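Local coordinates for protein transcriptional repressor (Vibrio fischeri, PDB 3KV1) that probably represses transcription as a SorC-family regulator, with a domain that likely binds a sugar or related carbohydrate effector, at residues N51-G56 against A149-V154; Q65-V70 against D101-R106; A71-I76 against A108-G113. All blocks are in the same frame, centred on the assembly; numbering follows the deposited sequence. Where two conformers were deposited one is given.

Interaction 1. Residues N51-G56 against A149-V154; sequences NNLQEG and AEFALV
Phe-151 lays its ring against the turn that follows helix 34-52, meeting Leu-53 and Asn-52 at once, and it supplies the largest single share of the surface buried between 51-56 and 149-154. The tight part is apolar. Leu-53 CD1 sits 3.6 Å from Phe-151 CE1 and nearly as close to Phe-151 CD1, so one methyl touches one side of the ring, the two side chains meeting at a slant. Leu-53 has its CG anti to the backbone N (chi1 177°), which carries the isobutyl group inward, where Val-59 and Ala-82 also pack on it. At the far end of the ring, Phe-151 CZ lies 3.5 Å from Asn-52 O. That oxygen is at the ring edge and near its plane, where it faces aromatic C-H rather than the pi cloud. Asn-52 adds its CB, 4.0 Å from Phe-151 CZ, while its amide leads away and gives ND2 to Tyr-48 O.

The loose side is polar and more open to solvent. Gly-56 O comes no nearer than 4.2 Å to Glu-150 OE1, and since both are acceptors the pair makes no bond; the Glu-150 carboxylate instead receives Ala-58 N at OE2. Gly-56 has a positive phi (87°), a value at which a side chain would press on the preceding carbonyl. Gln-54 is exposed and folds back on its own turn, NE2 making a weak bond to Asn-52 O and another to a bound glycerol, probably from the crystallisation liquor.

Leu-53 is the first residue to leave helical geometry, and the chain then runs through Gly-56 into strand 58-61, the parallel partner of strand 151-158. The contact thus places a helix-to-strand connection over the start of the neighbouring strand, an arrangement characteristic of Rossmann-like alpha/beta domains.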
# COMPACT_ATOMS: atom_id res chain seq x y z
N ASN A 51 -22.54 11.37 -8.24
CA ASN A 51 -23.34 11.34 -9.46
C ASN A 51 -22.58 10.83 -10.69
O ASN A 51 -23.18 10.27 -11.60
CB ASN A 51 -23.86 12.73 -9.78
CG ASN A 51 -24.86 13.23 -8.76
OD1 ASN A 51 -25.68 12.48 -8.26
ND2 ASN A 51 -24.81 14.52 -8.46
N ASN A 52 -21.26 11.01 -10.73
CA ASN A 52 -20.55 10.76 -12.00
C ASN A 52 -19.67 9.53 -12.07
O ASN A 52 -19.38 9.04 -13.16
CB ASN A 52 -19.74 12.00 -12.40
CG ASN A 52 -20.62 13.15 -12.83
OD1 ASN A 52 -21.02 13.21 -13.98
ND2 ASN A 52 -20.97 14.03 -11.90
N LEU A 53 -19.25 9.03 -10.91
CA LEU A 53 -18.29 7.92 -10.89
C LEU A 53 -19.04 6.59 -11.04
O LEU A 53 -19.64 6.10 -10.10
CB LEU A 53 -17.49 7.98 -9.57
CG LEU A 53 -16.48 6.86 -9.36
CD1 LEU A 53 -15.47 6.82 -10.50
CD2 LEU A 53 -15.78 7.07 -8.00
N GLN A 54 -19.01 6.00 -12.23
CA GLN A 54 -19.78 4.77 -12.46
C GLN A 54 -19.03 3.51 -12.01
O GLN A 54 -17.80 3.51 -11.93
CB GLN A 54 -20.12 4.63 -13.95
CG GLN A 54 -20.90 5.85 -14.54
CD GLN A 54 -22.18 6.12 -13.75
OE1 GLN A 54 -23.10 5.31 -13.74
NE2 GLN A 54 -22.23 7.27 -13.07
N GLU A 55 -19.78 2.45 -11.73
CA GLU A 55 -19.17 1.13 -11.51
C GLU A 55 -18.17 0.85 -12.62
O GLU A 55 -18.45 1.11 -13.80
CB GLU A 55 -20.25 0.04 -11.50
CG GLU A 55 -21.09 0.01 -12.76
CD GLU A 55 -21.86 -1.30 -12.92
OE1 GLU A 55 -22.05 -2.00 -11.91
OE2 GLU A 55 -22.26 -1.62 -14.06
N GLY A 56 -17.00 0.34 -12.26
CA GLY A 56 -16.00 -0.00 -13.25
C GLY A 56 -15.07 1.13 -13.67
O GLY A 56 -14.11 0.91 -14.42
N ALA A 149 -7.18 6.33 -15.82
CA ALA A 149 -8.40 6.58 -15.06
C ALA A 149 -9.29 7.61 -15.75
O ALA A 149 -8.81 8.52 -16.43
CB ALA A 149 -8.03 7.11 -13.64
N GLU A 150 -10.59 7.49 -15.51
CA GLU A 150 -11.57 8.45 -15.97
C GLU A 150 -11.48 9.80 -15.21
O GLU A 150 -11.78 10.82 -15.76
CB GLU A 150 -12.99 7.88 -15.76
CG GLU A 150 -13.40 6.71 -16.74
CD GLU A 150 -12.99 5.32 -16.26
OE1 GLU A 150 -13.51 4.34 -16.83
OE2 GLU A 150 -12.19 5.20 -15.31
N PHE A 151 -11.13 9.74 -13.92
CA PHE A 151 -11.04 10.93 -13.07
C PHE A 151 -9.69 11.02 -12.40
O PHE A 151 -9.04 9.99 -12.21
CB PHE A 151 -12.05 10.85 -11.91
CG PHE A 151 -13.48 10.72 -12.37
CD1 PHE A 151 -14.01 9.45 -12.69
CD2 PHE A 151 -14.30 11.85 -12.44
CE1 PHE A 151 -15.32 9.32 -13.12
CE2 PHE A 151 -15.63 11.73 -12.88
CZ PHE A 151 -16.13 10.45 -13.20
N ALA A 152 -9.31 12.24 -11.97
CA ALA A 152 -8.21 12.39 -11.01
C ALA A 152 -8.73 13.30 -9.91
O ALA A 152 -9.53 14.21 -10.18
CB ALA A 152 -6.94 13.00 -11.69
N LEU A 153 -8.33 13.04 -8.68
CA LEU A 153 -8.77 13.88 -7.58
C LEU A 153 -7.48 14.44 -6.97
O LEU A 153 -6.68 13.72 -6.39
CB LEU A 153 -9.57 13.00 -6.61
CG LEU A 153 -10.07 13.67 -5.35
CD1 LEU A 153 -11.12 14.73 -5.75
CD2 LEU A 153 -10.68 12.57 -4.49
N VAL A 154 -7.23 15.73 -7.17
CA VAL A 154 -5.94 16.27 -6.75
C VAL A 154 -6.11 17.61 -6.05
O VAL A 154 -7.07 18.36 -6.33
CB VAL A 154 -5.01 16.44 -7.97
CG1 VAL A 154 -4.54 15.08 -8.51
CG2 VAL A 154 -5.72 17.29 -9.08

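Interaction 2. Residues Q65-V70 against D101-R106; sequences QNVAAV and DHICRR
Ile-103 reaches Val-67 and Ala-68 through two torsions: CG1 stands anti to the carbonyl carbon (chi1 -60°), and chi2 of 169° extends the chain so that CD1 projects toward helix 65-72. CD1 comes to 3.8 Å from Ala-68 N and 4.0 Å from Ala-68 CB, resting on the helix backbone where the small alanine allows close approach. The other branch of Ile-103, CG2, meets Val-67 CG1 at 3.9 Å, the two side chains crossing at about a right angle. Val-67 presents this methyl because CG1 is the branch anti to its backbone N.

The axes of the two short helical segments are 9.5 Å apart and nearly parallel, 16° between their N-to-C directions. The closest CA atoms, those of Ala-68 and Ile-103, are 5.7 Å apart. Val-61 of strand 58-61 lies against both Val-67 and Ile-103, so the apolar pair also covers the sheet.

Arg-106 borders this patch. Its chain bends at chi3, bringing NH2 to 3.8 Å from Ala-68 CB, which lies at the edge of the guanidinium and in its plane; the charge is met by Asp-72 through NE. On the side of helix 100-111 remote from this contact, Arg-105 NH1 forms a salt bridge with Asp-101 OD2 at 2.9 Å, and Asp-101 OD2 also bonds Tyr-119 OH of the second subunit.

Helix 100-111 is therefore two-sided in its chemistry: apolar packing, bordered by the Arg-106 to Asp-72 salt bridge, joins it to helix 65-72, whereas on the other side polar bonds reach the second subunit.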
# COMPACT_ATOMS: atom_id res chain seq x y z
N GLN A 65 -4.30 17.35 2.37
CA GLN A 65 -5.53 17.69 3.09
C GLN A 65 -6.75 18.02 2.23
O GLN A 65 -7.88 17.71 2.63
CB GLN A 65 -5.24 18.84 4.05
CG GLN A 65 -4.24 18.45 5.11
CD GLN A 65 -3.92 19.62 6.02
OE1 GLN A 65 -4.44 19.73 7.13
NE2 GLN A 65 -3.07 20.53 5.54
N ASN A 66 -6.56 18.66 1.07
CA ASN A 66 -7.73 18.98 0.23
C ASN A 66 -8.39 17.68 -0.22
O ASN A 66 -9.61 17.50 -0.10
CB ASN A 66 -7.31 19.81 -0.99
CG ASN A 66 -6.76 21.19 -0.62
OD1 ASN A 66 -7.36 21.90 0.17
ND2 ASN A 66 -5.62 21.57 -1.22
N VAL A 67 -7.58 16.75 -0.71
CA VAL A 67 -8.10 15.47 -1.20
C VAL A 67 -8.69 14.63 -0.06
O VAL A 67 -9.78 14.03 -0.19
CB VAL A 67 -7.00 14.69 -1.98
CG1 VAL A 67 -7.52 13.33 -2.51
CG2 VAL A 67 -6.47 15.56 -3.13
N ALA A 68 -8.01 14.62 1.08
CA ALA A 68 -8.45 13.80 2.22
C ALA A 68 -9.84 14.24 2.67
O ALA A 68 -10.67 13.39 3.06
CB ALA A 68 -7.46 13.90 3.38
N ALA A 69 -10.12 15.54 2.59
CA ALA A 69 -11.43 16.06 3.00
C ALA A 69 -12.59 15.39 2.22
O ALA A 69 -13.68 15.23 2.76
CB ALA A 69 -11.49 17.60 2.83
N VAL A 70 -12.34 15.00 0.96
CA VAL A 70 -13.40 14.35 0.15
C VAL A 70 -13.68 12.96 0.72
O VAL A 70 -14.82 12.54 0.82
CB VAL A 70 -12.98 14.25 -1.34
CG1 VAL A 70 -14.07 13.53 -2.16
CG2 VAL A 70 -12.67 15.69 -1.92
N ASP A 101 -2.54 6.64 -0.59
CA ASP A 101 -2.98 5.28 -0.35
C ASP A 101 -4.07 5.24 0.74
O ASP A 101 -5.11 4.58 0.58
CB ASP A 101 -1.76 4.45 0.05
CG ASP A 101 -2.10 3.07 0.44
OD1 ASP A 101 -2.93 2.49 -0.29
OD2 ASP A 101 -1.52 2.59 1.46
N HIS A 102 -3.82 5.90 1.87
CA HIS A 102 -4.84 5.96 2.93
C HIS A 102 -6.14 6.59 2.43
O HIS A 102 -7.22 6.07 2.69
CB HIS A 102 -4.33 6.77 4.13
CG HIS A 102 -3.33 6.05 4.97
ND1 HIS A 102 -3.70 5.14 5.94
CD2 HIS A 102 -1.98 6.10 4.99
CE1 HIS A 102 -2.61 4.66 6.52
NE2 HIS A 102 -1.55 5.23 5.96
N ILE A 103 -6.02 7.67 1.67
CA ILE A 103 -7.19 8.31 1.09
C ILE A 103 -7.96 7.35 0.17
O ILE A 103 -9.18 7.26 0.26
CB ILE A 103 -6.83 9.59 0.34
CG1 ILE A 103 -6.16 10.58 1.33
CG2 ILE A 103 -8.07 10.20 -0.29
CD1 ILE A 103 -5.49 11.82 0.60
N CYS A 104 -7.24 6.60 -0.67
CA CYS A 104 -7.92 5.67 -1.57
C CYS A 104 -8.68 4.61 -0.76
O CYS A 104 -9.81 4.23 -1.10
CB CYS A 104 -6.92 4.92 -2.48
SG CYS A 104 -6.27 6.03 -3.80
N ARG A 105 -8.05 4.13 0.30
CA ARG A 105 -8.74 3.13 1.14
C ARG A 105 -10.03 3.67 1.74
O ARG A 105 -11.07 2.98 1.79
CB ARG A 105 -7.78 2.58 2.22
CG ARG A 105 -6.80 1.58 1.59
CD ARG A 105 -5.39 1.58 2.20
NE ARG A 105 -5.37 1.51 3.65
CZ ARG A 105 -4.26 1.58 4.38
NH1 ARG A 105 -3.08 1.71 3.79
NH2 ARG A 105 -4.34 1.50 5.71
N ARG A 106 -9.98 4.92 2.20
CA ARG A 106 -11.18 5.56 2.78
C ARG A 106 -12.25 5.82 1.73
O ARG A 106 -13.44 5.63 1.99
CB ARG A 106 -10.79 6.85 3.53
CG ARG A 106 -9.92 6.53 4.76
CD ARG A 106 -10.08 7.57 5.87
NE ARG A 106 -9.64 8.90 5.44
CZ ARG A 106 -8.39 9.33 5.53
NH1 ARG A 106 -7.45 8.55 6.05
NH2 ARG A 106 -8.08 10.56 5.12

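Interaction 3. Residues A71-I76 against A108-G113; sequences ADHAGI and AKKYGG
Ala-71 and Lys-110 form the closest CA pair, 7.1 Å apart, near the C-terminal ends of two helices. After helix 65-72 the chain turns extended at His-73, where psi is 128°. Gly-112 is the first residue to leave helical angles after helix 100-111, with positive phi (80°); Gly-113 N then returns to Ala-108 O at 3.0 Å.

Lys-110 bridges the gap. Its chain is fully extended beyond a CG that stands anti to the backbone N, and NZ gives a hydrogen bond of 3.1 Å to His-73 O. The donor approaches well off the line of that carbonyl, at a C=O...N angle of 128°, and is tilted from its plane. The aliphatic shaft passes Ala-71, with CD 3.8 Å from Ala-71 O. The ammonium also lies 3.7 Å from His-73 CB, at the edge of the imidazole and near its plane rather than over a face. Val-70 O and Ser-46 OG complete its grip, giving NZ three oxygen partners.

The carbonyl oxygens at the C-terminal end of helix 65-72, with its partial negative charge, probably favour a protonated Lys-110. Here the lysine ties together the ends of adjacent helices in two successive beta-alpha-beta crossovers of the Rossmann-like domain.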
# COMPACT_ATOMS: atom_id res chain seq x y z
N ALA A 71 -12.63 12.26 1.11
CA ALA A 71 -12.82 10.93 1.70
C ALA A 71 -13.51 11.01 3.05
O ALA A 71 -14.29 10.13 3.42
CB ALA A 71 -11.47 10.21 1.80
N ASP A 72 -13.28 12.11 3.77
CA ASP A 72 -13.80 12.25 5.11
C ASP A 72 -15.18 12.90 5.15
O ASP A 72 -15.81 12.96 6.20
CB ASP A 72 -12.81 13.04 5.99
CG ASP A 72 -11.48 12.29 6.17
OD1 ASP A 72 -11.46 11.04 5.99
OD2 ASP A 72 -10.45 12.93 6.48
N HIS A 73 -15.67 13.37 4.01
CA HIS A 73 -16.97 14.03 4.00
C HIS A 73 -18.05 13.00 4.32
O HIS A 73 -18.12 11.96 3.65
CB HIS A 73 -17.27 14.69 2.67
CG HIS A 73 -18.65 15.25 2.58
ND1 HIS A 73 -19.03 16.40 3.23
CD2 HIS A 73 -19.77 14.77 1.97
CE1 HIS A 73 -20.31 16.63 3.00
NE2 HIS A 73 -20.77 15.67 2.23
N ALA A 74 -18.90 13.29 5.30
CA ALA A 74 -19.88 12.27 5.73
C ALA A 74 -21.25 12.36 5.05
O ALA A 74 -22.28 12.21 5.70
CB ALA A 74 -20.03 12.31 7.25
N GLY A 75 -21.28 12.60 3.75
CA GLY A 75 -22.55 12.66 3.06
C GLY A 75 -23.01 11.28 2.60
O GLY A 75 -22.27 10.30 2.68
N ILE A 76 -24.24 11.20 2.11
CA ILE A 76 -24.78 9.95 1.56
C ILE A 76 -24.35 9.78 0.12
O ILE A 76 -24.59 10.66 -0.71
CB ILE A 76 -26.30 10.03 1.48
CG1 ILE A 76 -26.88 10.11 2.89
CG2 ILE A 76 -26.87 8.80 0.71
CD1 ILE A 76 -28.39 10.30 2.87
N ALA A 108 -12.61 4.02 -1.06
CA ALA A 108 -13.21 2.74 -1.39
C ALA A 108 -14.27 2.32 -0.38
O ALA A 108 -15.30 1.75 -0.71
CB ALA A 108 -12.09 1.64 -1.54
N LYS A 109 -14.01 2.60 0.89
CA LYS A 109 -14.98 2.23 1.89
C LYS A 109 -16.26 3.04 1.74
O LYS A 109 -17.38 2.49 1.88
CB LYS A 109 -14.39 2.41 3.27
CG LYS A 109 -15.40 2.08 4.36
CD LYS A 109 -14.79 2.13 5.75
CE LYS A 109 -15.85 1.88 6.83
NZ LYS A 109 -15.33 2.18 8.20
N LYS A 110 -16.10 4.33 1.50
CA LYS A 110 -17.20 5.29 1.38
C LYS A 110 -18.09 5.03 0.17
O LYS A 110 -19.32 5.02 0.29
CB LYS A 110 -16.61 6.71 1.28
CG LYS A 110 -17.66 7.78 0.95
CD LYS A 110 -17.05 9.22 0.98
CE LYS A 110 -18.13 10.25 0.65
NZ LYS A 110 -17.55 11.62 0.59
N TYR A 111 -17.45 4.82 -0.99
CA TYR A 111 -18.19 4.71 -2.25
C TYR A 111 -18.53 3.27 -2.60
O TYR A 111 -19.28 3.02 -3.54
CB TYR A 111 -17.38 5.34 -3.39
CG TYR A 111 -17.47 6.87 -3.35
CD1 TYR A 111 -16.48 7.64 -2.72
CD2 TYR A 111 -18.54 7.53 -3.96
CE1 TYR A 111 -16.58 9.01 -2.67
CE2 TYR A 111 -18.63 8.94 -3.92
CZ TYR A 111 -17.65 9.66 -3.27
OH TYR A 111 -17.73 11.03 -3.21
N GLY A 112 -17.98 2.35 -1.82
CA GLY A 112 -18.24 0.94 -2.04
C GLY A 112 -17.45 0.24 -3.14
O GLY A 112 -17.98 -0.67 -3.79
N GLY A 113 -16.19 0.60 -3.34
CA GLY A 113 -15.37 -0.10 -4.33
C GLY A 113 -14.04 -0.65 -3.81
O GLY A 113 -14.00 -1.23 -2.73

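Interactions 2 and 3 join helices 65-72 and 100-111 at successive levels: the first is buried and apolar, the second lies nearer the surface and is carried by a charged group. They are joined by the Arg-106 to Asp-72 salt bridge, by Lys-110 NZ to Val-70 O, and by Ala-71 packing on Ile-103. Interaction 1 differs in joining a helix end to a strand of the sheet, and combines a buried aromatic contact with a more open polar side. It meets interaction 2 through Val-67, whose CG2 packs 3.6 Å from Val-154 C, but does not touch interaction 3, about 5 Å away between nearest atoms. Both helix contacts are nested in the loop interaction 1 closes.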